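Local coordinates for shikimate kinase (Bacteroides thetaiotaomicron, PDB 3VAA), which probably phosphorylates the 3-hydroxyl group of shikimate at the expense of ATP, with magnesium as cofactor, on the route to chorismate, at residues Met34-Thr39 against Leu124-Asp129; Leu131-Arg136 against Glu179-Trp184. One frame throughout, in Å; residues are numbered along the deposited sequence.

How the contacts relate
Contact 1 (M34-T39 with L124-D129) and contact 2 (L131-R136 with E179-W184) lie side by side, their centres about 8 Å apart and on the same side of the chain's centre. Helix 128-137 belongs to both: its first turn ends contact 1 and its middle supplies contact 2, and contact 1 closes at D129 before contact 2 opens at L131. Contact 1 is buried and includes most of the predicted ATP-binding loop, whereas contact 2 lies at the surface. R134 joins them, since its NH1 lies 3.0 Å from G35 O, a probable hydrogen bond, while the same guanidinium holds E181. The phosphate-binding loop, strand 120-125, helix 128-137 and the turn before helix 183-196 thus form one continuous cluster.

Contact 1 (Met34-Thr39 against Leu124-Asp129); sequences MGAGKT and LNVHPD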
ATOM      1  N   MET A  34       4.944   1.938  -3.893  1.00 22.92           N
ATOM      2  CA  MET A  34       4.514   3.295  -4.214  1.00 24.64           C
ATOM      3  C   MET A  34       4.141   3.340  -5.696  1.00 25.58           C
ATOM      4  O   MET A  34       4.835   2.759  -6.556  1.00 23.25           O
ATOM      5  CB  MET A  34       5.613   4.333  -3.939  1.00 26.21           C
ATOM      6  CG  MET A  34       6.914   4.106  -4.664  1.00 29.44           C
ATOM      7  SD  MET A  34       8.050   5.483  -4.423  1.00 36.74           S
ATOM      8  CE  MET A  34       9.524   4.896  -5.221  1.00 33.27           C
ATOM      9  N   GLY A  35       3.038   4.022  -5.991  1.00 26.00           N
ATOM     10  CA  GLY A  35       2.559   4.141  -7.350  1.00 26.56           C
ATOM     11  C   GLY A  35       1.581   3.072  -7.761  1.00 27.34           C
ATOM     12  O   GLY A  35       0.952   3.200  -8.805  1.00 28.91           O
ATOM     13  N   ALA A  36       1.439   2.018  -6.947  1.00 24.77           N
ATOM     14  CA  ALA A  36       0.538   0.893  -7.287  1.00 23.43           C
ATOM     15  C   ALA A  36      -0.939   1.254  -7.298  1.00 23.53           C
ATOM     16  O   ALA A  36      -1.721   0.604  -7.969  1.00 26.25           O
ATOM     17  CB  ALA A  36       0.777  -0.290  -6.351  1.00 23.45           C
ATOM     18  N   GLY A  37      -1.313   2.292  -6.565  1.00 22.58           N
ATOM     19  CA  GLY A  37      -2.712   2.722  -6.481  1.00 25.10           C
ATOM     20  C   GLY A  37      -3.429   2.399  -5.185  1.00 23.02           C
ATOM     21  O   GLY A  37      -4.654   2.368  -5.153  1.00 23.91           O
ATOM     22  N   LYS A  38      -2.677   2.176  -4.100  1.00 22.80           N
ATOM     23  CA  LYS A  38      -3.286   1.853  -2.806  1.00 23.38           C
ATOM     24  C   LYS A  38      -4.273   2.916  -2.331  1.00 25.50           C
ATOM     25  O   LYS A  38      -5.346   2.581  -1.846  1.00 27.61           O
ATOM     26  CB  LYS A  38      -2.200   1.593  -1.749  1.00 22.21           C
ATOM     27  CG  LYS A  38      -1.323   0.383  -2.072  1.00 22.69           C
ATOM     28  CD  LYS A  38      -0.160   0.213  -1.068  1.00 23.77           C
ATOM     29  CE  LYS A  38       0.852   1.331  -1.138  1.00 28.57           C
ATOM     30  NZ  LYS A  38       2.008   1.005  -0.327  1.00 26.78           N
ATOM     31  N   THR A  39      -3.939   4.193  -2.507  1.00 25.16           N
ATOM     32  CA  THR A  39      -4.841   5.269  -2.105  1.00 27.24           C
ATOM     33  C   THR A  39      -6.012   5.395  -3.077  1.00 28.01           C
ATOM     34  O   THR A  39      -7.187   5.471  -2.668  1.00 29.46           O
ATOM     35  CB  THR A  39      -4.070   6.602  -1.982  1.00 27.82           C
ATOM     36  OG1 THR A  39      -3.079   6.451  -0.957  1.00 32.64           O
ATOM     37  CG2 THR A  39      -5.015   7.765  -1.620  1.00 31.12           C
ATOM     38  N   LEU A 124      -1.547  -5.253  -4.569  0.70 21.20           N
ATOM     39  CA  LEU A 124      -1.812  -4.541  -5.823  0.70 21.17           C
ATOM     40  C   LEU A 124      -0.593  -4.721  -6.706  0.70 21.81           C
ATOM     41  O   LEU A 124       0.418  -4.028  -6.558  0.70 21.47           O
ATOM     42  CB  LEU A 124      -2.090  -3.045  -5.618  0.70 21.77           C
ATOM     43  CG  LEU A 124      -3.479  -2.681  -5.100  0.70 23.95           C
ATOM     44  CD1 LEU A 124      -3.723  -3.243  -3.714  0.70 28.04           C
ATOM     45  CD2 LEU A 124      -3.659  -1.141  -5.123  0.70 23.22           C
ATOM     46  N   ASN A 125      -0.684  -5.712  -7.582  1.00 22.05           N
ATOM     47  CA  ASN A 125       0.361  -6.055  -8.501  1.00 21.72           C
ATOM     48  C   ASN A 125       0.272  -5.156  -9.719  1.00 23.21           C
ATOM     49  O   ASN A 125      -0.733  -5.163 -10.430  1.00 24.58           O
ATOM     50  CB  ASN A 125       0.183  -7.533  -8.908  1.00 23.64           C
ATOM     51  CG  ASN A 125       1.203  -7.994  -9.941  1.00 23.27           C
ATOM     52  OD1 ASN A 125       2.364  -7.586  -9.911  1.00 26.87           O
ATOM     53  ND2 ASN A 125       0.772  -8.863 -10.835  1.00 24.98           N
ATOM     54  N   VAL A 126       1.327  -4.386  -9.929  1.00 21.64           N
ATOM     55  CA  VAL A 126       1.400  -3.429 -11.040  1.00 22.94           C
ATOM     56  C   VAL A 126       2.701  -3.630 -11.813  1.00 23.86           C
ATOM     57  O   VAL A 126       3.784  -3.675 -11.249  1.00 25.64           O
ATOM     58  CB  VAL A 126       1.258  -2.005 -10.529  1.00 21.81           C
ATOM     59  CG1 VAL A 126       1.377  -0.966 -11.692  1.00 24.60           C
ATOM     60  CG2 VAL A 126      -0.101  -1.840  -9.805  1.00 24.83           C
ATOM     61  N   HIS A 127       2.561  -3.765 -13.120  1.00 26.24           N
ATOM     62  CA  HIS A 127       3.686  -3.986 -13.998  1.00 29.24           C
ATOM     63  C   HIS A 127       4.641  -2.804 -13.907  1.00 28.09           C
ATOM     64  O   HIS A 127       4.210  -1.660 -13.813  1.00 26.99           O
ATOM     65  CB  HIS A 127       3.192  -4.143 -15.435  1.00 30.83           C
ATOM     66  CG  HIS A 127       4.211  -4.719 -16.371  1.00 37.12           C
ATOM     67  ND1 HIS A 127       5.168  -3.948 -16.994  1.00 38.54           N
ATOM     68  CD2 HIS A 127       4.409  -5.989 -16.802  1.00 40.42           C
ATOM     69  CE1 HIS A 127       5.913  -4.718 -17.770  1.00 43.56           C
ATOM     70  NE2 HIS A 127       5.475  -5.962 -17.671  1.00 43.71           N
ATOM     71  N   PRO A 128       5.949  -3.071 -13.937  1.00 29.14           N
ATOM     72  CA  PRO A 128       6.925  -1.984 -13.826  1.00 29.47           C
ATOM     73  C   PRO A 128       6.778  -0.892 -14.900  1.00 29.90           C
ATOM     74  O   PRO A 128       7.106   0.252 -14.632  1.00 30.07           O
ATOM     75  CB  PRO A 128       8.277  -2.692 -13.930  1.00 31.00           C
ATOM     76  CG  PRO A 128       8.028  -4.101 -13.822  1.00 32.02           C
ATOM     77  CD  PRO A 128       6.574  -4.396 -13.894  1.00 30.89           C
ATOM     78  N   ASP A 129       6.294  -1.228 -16.095  1.00 30.83           N
ATOM     79  CA  ASP A 129       6.094  -0.209 -17.131  1.00 32.83           C
ATOM     80  C   ASP A 129       5.075   0.799 -16.645  1.00 30.22           C
ATOM     81  O   ASP A 129       5.199   1.992 -16.920  1.00 31.37           O
ATOM     82  CB  ASP A 129       5.610  -0.823 -18.457  1.00 34.18           C
ATOM     83  CG  ASP A 129       6.675  -1.674 -19.144  1.00 40.58           C
ATOM     84  OD1 ASP A 129       7.872  -1.567 -18.778  1.00 43.65           O
ATOM     85  OD2 ASP A 129       6.310  -2.455 -20.061  1.00 48.23           O
TER
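A36 and L124 meet through their first side-chain carbons, CB to CB at 4.0 Å, and with V126 they account for most of the buried surface. The A36 methyl points at strand 120-125 and its end, where it also lies 3.9 Å from V126 CG2. That same V126 methyl reaches the backbone of the loop, 3.5 Å from A36 O. L124 works with its other end: CG stands anti to the carbonyl carbon (chi1 -77°), and in the conformer described branch CD2 rests against the backbone, 3.5 Å from G37 C and 3.6 Å from K38 N, just where helix 38-49 starts. No hydrogen bond crosses between the segments; the contact is van der Waals packing of side-chain carbons on each other and on backbone atoms. The K38 amine turns away from L124 and is hydrogen-bonded to G32 O and T101 O. The loop has the Walker A pattern, and G35-T39 belong to the predicted ATP site; a bound PEG, probably from the crystallisation liquor, accepts from G37 N and K38 N through one oxygen. In the parallel sheet, strand 120-125 runs beside strand 27-31, and its C-terminal end packs against the loop that leads from 27-31 into helix 38-49, while L131 and R134 of helix 128-137 pack on V126.

Contact 2 (Leu131-Arg136 against Glu179-Trp184); sequences LFRRLR and ELEDRW
R134 and E181 have the closest CA atoms across the contact, 9.5 Å apart, so helix 128-137 and the turn ahead of helix 183-196 are bridged by long side chains. R134 does most of this. Its chain runs extended from CG to NE and presents the NE-NH2 edge of the guanidinium to the E181 carboxylate: R134 NE donates to E181 OE2 at 2.8 Å and R134 NH2 to E181 OE1 at 3.0 Å. Both oxygens use their syn lone pairs, and the two planes are only 21° apart, which is the evidence for a nearly coplanar, side-on, two-nitrogen salt bridge. R133 approaches quite differently. With its guanidinium turned 84° from the carboxylate, R133 NH2 meets E181 OE2 from above the carboxylate plane, at 3.0 Å. A water accepts from R133 NE and donates to E181 OE2 at 2.7 Å, adding a second, indirect link. E181 is bent at chi2 (65°), folding its carboxylate back so that E181 OE1 also accepts from L180 N at 2.9 Å. Each carboxylate oxygen therefore has two protein donors, which should favour the charged form of E181 and fix its rotation. Beside the bridge, L180 CB lies 3.7 Å from R134 NH2. The guanidinium also reaches A177 O through NH2. Two successive arginines of one helix and a single glutamate make a salt-bridge network; R134, by its separate NH1 bond to G35 O, also ties the turn before helix 183-196 to the Walker A loop of this P-loop kinase.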
ATOM      1  N   LEU A 131       4.271   1.272 -13.306  1.00 24.61           N
ATOM      2  CA  LEU A 131       4.865   1.980 -12.159  1.00 25.46           C
ATOM      3  C   LEU A 131       5.797   3.100 -12.650  1.00 25.21           C
ATOM      4  O   LEU A 131       5.800   4.215 -12.097  1.00 26.06           O
ATOM      5  CB  LEU A 131       5.631   1.008 -11.253  1.00 26.16           C
ATOM      6  CG  LEU A 131       4.763   0.043 -10.462  1.00 24.56           C
ATOM      7  CD1 LEU A 131       5.645  -0.898  -9.667  1.00 22.28           C
ATOM      8  CD2 LEU A 131       3.786   0.811  -9.523  1.00 24.25           C
ATOM      9  N   PHE A 132       6.578   2.787 -13.691  1.00 26.82           N
ATOM     10  CA  PHE A 132       7.509   3.737 -14.313  1.00 27.89           C
ATOM     11  C   PHE A 132       6.760   4.981 -14.768  1.00 28.48           C
ATOM     12  O   PHE A 132       7.119   6.121 -14.394  1.00 29.07           O
ATOM     13  CB  PHE A 132       8.250   3.046 -15.472  1.00 29.13           C
ATOM     14  CG  PHE A 132       9.205   3.942 -16.230  1.00 29.34           C
ATOM     15  CD1 PHE A 132      10.494   4.174 -15.749  1.00 31.30           C
ATOM     16  CD2 PHE A 132       8.828   4.518 -17.430  1.00 34.19           C
ATOM     17  CE1 PHE A 132      11.387   4.983 -16.443  1.00 37.17           C
ATOM     18  CE2 PHE A 132       9.724   5.330 -18.142  1.00 38.65           C
ATOM     19  CZ  PHE A 132      11.007   5.563 -17.637  1.00 36.04           C
ATOM     20  N   ARG A 133       5.716   4.790 -15.564  1.00 28.97           N
ATOM     21  CA  ARG A 133       4.925   5.940 -16.024  1.00 28.63           C
ATOM     22  C   ARG A 133       4.346   6.749 -14.865  1.00 27.73           C
ATOM     23  O   ARG A 133       4.514   7.973 -14.797  1.00 28.24           O
ATOM     24  CB  ARG A 133       3.787   5.466 -16.913  1.00 29.82           C
ATOM     25  CG  ARG A 133       3.017   6.592 -17.584  1.00 31.12           C
ATOM     26  CD  ARG A 133       1.903   5.986 -18.385  1.00 36.75           C
ATOM     27  NE  ARG A 133       0.905   5.407 -17.489  1.00 34.10           N
ATOM     28  CZ  ARG A 133       0.237   4.280 -17.710  1.00 35.47           C
ATOM     29  NH1 ARG A 133       0.480   3.543 -18.781  1.00 42.96           N
ATOM     30  NH2 ARG A 133      -0.658   3.867 -16.829  1.00 37.77           N
ATOM     31  N   ARG A 134       3.670   6.067 -13.943  1.00 25.25           N
ATOM     32  CA  ARG A 134       3.036   6.751 -12.825  1.00 25.07           C
ATOM     33  C   ARG A 134       4.014   7.517 -11.950  1.00 26.71           C
ATOM     34  O   ARG A 134       3.741   8.640 -11.555  1.00 26.64           O
ATOM     35  CB  ARG A 134       2.262   5.774 -11.943  1.00 23.94           C
ATOM     36  CG  ARG A 134       1.053   5.156 -12.617  1.00 26.19           C
ATOM     37  CD  ARG A 134       0.437   4.096 -11.691  1.00 25.16           C
ATOM     38  NE  ARG A 134      -0.787   3.533 -12.241  1.00 24.90           N
ATOM     39  CZ  ARG A 134      -1.461   2.521 -11.702  1.00 26.40           C
ATOM     40  NH1 ARG A 134      -1.046   1.931 -10.584  1.00 26.21           N
ATOM     41  NH2 ARG A 134      -2.554   2.079 -12.299  1.00 26.19           N
ATOM     42  N   LEU A 135       5.160   6.908 -11.655  1.00 26.72           N
ATOM     43  CA  LEU A 135       6.137   7.530 -10.776  1.00 27.48           C
ATOM     44  C   LEU A 135       6.856   8.684 -11.462  1.00 28.90           C
ATOM     45  O   LEU A 135       7.218   9.652 -10.806  1.00 30.36           O
ATOM     46  CB  LEU A 135       7.095   6.476 -10.201  1.00 27.39           C
ATOM     47  CG  LEU A 135       6.393   5.488  -9.255  1.00 28.05           C
ATOM     48  CD1 LEU A 135       7.290   4.316  -8.883  1.00 23.78           C
ATOM     49  CD2 LEU A 135       5.875   6.164  -7.981  1.00 28.63           C
ATOM     50  N   ARG A 136       7.056   8.575 -12.773  1.00 30.27           N
ATOM     51  CA  ARG A 136       7.632   9.669 -13.572  1.00 31.39           C
ATOM     52  C   ARG A 136       6.755  10.900 -13.460  1.00 30.36           C
ATOM     53  O   ARG A 136       7.229  12.022 -13.264  1.00 30.76           O
ATOM     54  CB  ARG A 136       7.657   9.286 -15.050  1.00 33.70           C
ATOM     55  CG  ARG A 136       8.982   8.918 -15.639  1.00 40.38           C
ATOM     56  CD  ARG A 136       8.786   8.705 -17.147  1.00 39.07           C
ATOM     57  NE  ARG A 136       9.778   9.416 -17.934  1.00 43.26           N
ATOM     58  CZ  ARG A 136       9.830   9.397 -19.262  1.00 47.54           C
ATOM     59  NH1 ARG A 136       8.951   8.682 -19.953  1.00 49.68           N
ATOM     60  NH2 ARG A 136      10.765  10.094 -19.899  1.00 51.20           N
ATOM     61  N   GLU A 179      -4.736  -0.732 -14.224  1.00 26.51           N
ATOM     62  CA  GLU A 179      -5.690   0.195 -14.831  1.00 27.59           C
ATOM     63  C   GLU A 179      -6.491   0.965 -13.815  1.00 26.74           C
ATOM     64  O   GLU A 179      -7.517   0.501 -13.343  1.00 28.34           O
ATOM     65  CB  GLU A 179      -6.603  -0.572 -15.812  1.00 29.88           C
ATOM     66  CG  GLU A 179      -5.821  -1.170 -16.999  1.00 32.56           C
ATOM     67  CD  GLU A 179      -6.703  -1.671 -18.144  1.00 34.75           C
ATOM     68  OE1 GLU A 179      -7.708  -2.361 -17.868  1.00 34.17           O
ATOM     69  OE2 GLU A 179      -6.353  -1.395 -19.324  1.00 37.14           O
ATOM     70  N   LEU A 180      -5.985   2.153 -13.460  1.00 25.61           N
ATOM     71  CA  LEU A 180      -6.639   3.030 -12.486  1.00 26.85           C
ATOM     72  C   LEU A 180      -6.523   4.455 -12.966  1.00 28.95           C
ATOM     73  O   LEU A 180      -6.550   5.412 -12.169  1.00 30.02           O
ATOM     74  CB  LEU A 180      -5.966   2.891 -11.107  1.00 26.80           C
ATOM     75  CG  LEU A 180      -6.032   1.536 -10.403  1.00 26.57           C
ATOM     76  CD1 LEU A 180      -5.129   1.558  -9.182  1.00 26.85           C
ATOM     77  CD2 LEU A 180      -7.460   1.163 -10.016  1.00 29.86           C
ATOM     78  N   GLU A 181      -6.481   4.613 -14.284  1.00 29.14           N
ATOM     79  CA  GLU A 181      -6.201   5.916 -14.887  1.00 30.99           C
ATOM     80  C   GLU A 181      -7.383   6.822 -15.251  1.00 31.98           C
ATOM     81  O   GLU A 181      -7.157   7.914 -15.773  1.00 34.72           O
ATOM     82  CB  GLU A 181      -5.245   5.718 -16.068  1.00 32.22           C
ATOM     83  CG  GLU A 181      -3.746   5.802 -15.715  1.00 33.36           C
ATOM     84  CD  GLU A 181      -3.175   4.719 -14.794  1.00 37.56           C
ATOM     85  OE1 GLU A 181      -3.828   3.692 -14.510  1.00 32.58           O
ATOM     86  OE2 GLU A 181      -2.009   4.906 -14.374  1.00 34.63           O
ATOM     87  N   ASP A 182      -8.615   6.379 -14.997  1.00 31.02           N
ATOM     88  CA  ASP A 182      -9.820   7.224 -15.162  1.00 32.20           C
ATOM     89  C   ASP A 182     -10.972   6.621 -14.350  1.00 33.57           C
ATOM     90  O   ASP A 182     -10.822   5.538 -13.761  1.00 31.51           O
ATOM     91  CB  ASP A 182     -10.200   7.465 -16.629  1.00 35.22           C
ATOM     92  CG  ASP A 182     -10.620   6.216 -17.339  1.00 36.35           C
ATOM     93  OD1 ASP A 182     -11.197   5.335 -16.673  1.00 37.63           O
ATOM     94  OD2 ASP A 182     -10.406   6.142 -18.570  1.00 40.17           O
ATOM     95  N   ARG A 183     -12.105   7.320 -14.306  1.00 35.39           N
ATOM     96  CA  ARG A 183     -13.262   6.874 -13.516  1.00 38.34           C
ATOM     97  C   ARG A 183     -13.788   5.506 -13.925  1.00 37.62           C
ATOM     98  O   ARG A 183     -14.214   4.733 -13.070  1.00 39.08           O
ATOM     99  CB  ARG A 183     -14.418   7.881 -13.613  1.00 41.58           C
ATOM    100  CG  ARG A 183     -15.680   7.427 -12.844  1.00 48.61           C
ATOM    101  CD  ARG A 183     -16.930   8.280 -13.146  1.00 56.18           C
ATOM    102  NE  ARG A 183     -17.350   8.219 -14.551  1.00 60.76           N
ATOM    103  CZ  ARG A 183     -17.997   7.195 -15.120  1.00 64.35           C
ATOM    104  NH1 ARG A 183     -18.287   6.092 -14.429  1.00 63.58           N
ATOM    105  NH2 ARG A 183     -18.335   7.265 -16.406  1.00 66.19           N
ATOM    106  N   TRP A 184     -13.791   5.228 -15.230  1.00 36.44           N
ATOM    107  CA  TRP A 184     -14.264   3.941 -15.751  1.00 36.52           C
ATOM    108  C   TRP A 184     -13.364   2.811 -15.259  1.00 33.96           C
ATOM    109  O   TRP A 184     -13.845   1.774 -14.793  1.00 33.36           O
ATOM    110  CB  TRP A 184     -14.268   3.934 -17.288  1.00 36.89           C
ATOM    111  CG  TRP A 184     -15.205   4.930 -17.962  1.00 43.30           C
ATOM    112  CD1 TRP A 184     -14.912   6.212 -18.336  1.00 45.13           C
ATOM    113  CD2 TRP A 184     -16.564   4.693 -18.373  1.00 47.13           C
ATOM    114  NE1 TRP A 184     -16.008   6.790 -18.952  1.00 49.92           N
ATOM    115  CE2 TRP A 184     -17.033   5.880 -18.982  1.00 50.05           C
ATOM    116  CE3 TRP A 184     -17.430   3.595 -18.281  1.00 50.65           C
ATOM    117  CZ2 TRP A 184     -18.334   6.001 -19.496  1.00 53.65           C
ATOM    118  CZ3 TRP A 184     -18.731   3.716 -18.793  1.00 52.52           C
ATOM    119  CH2 TRP A 184     -19.164   4.912 -19.389  1.00 54.28           C
TER
HETATM  120  O   HOH W   1      -0.493   6.866 -15.401  1.00 35.64           O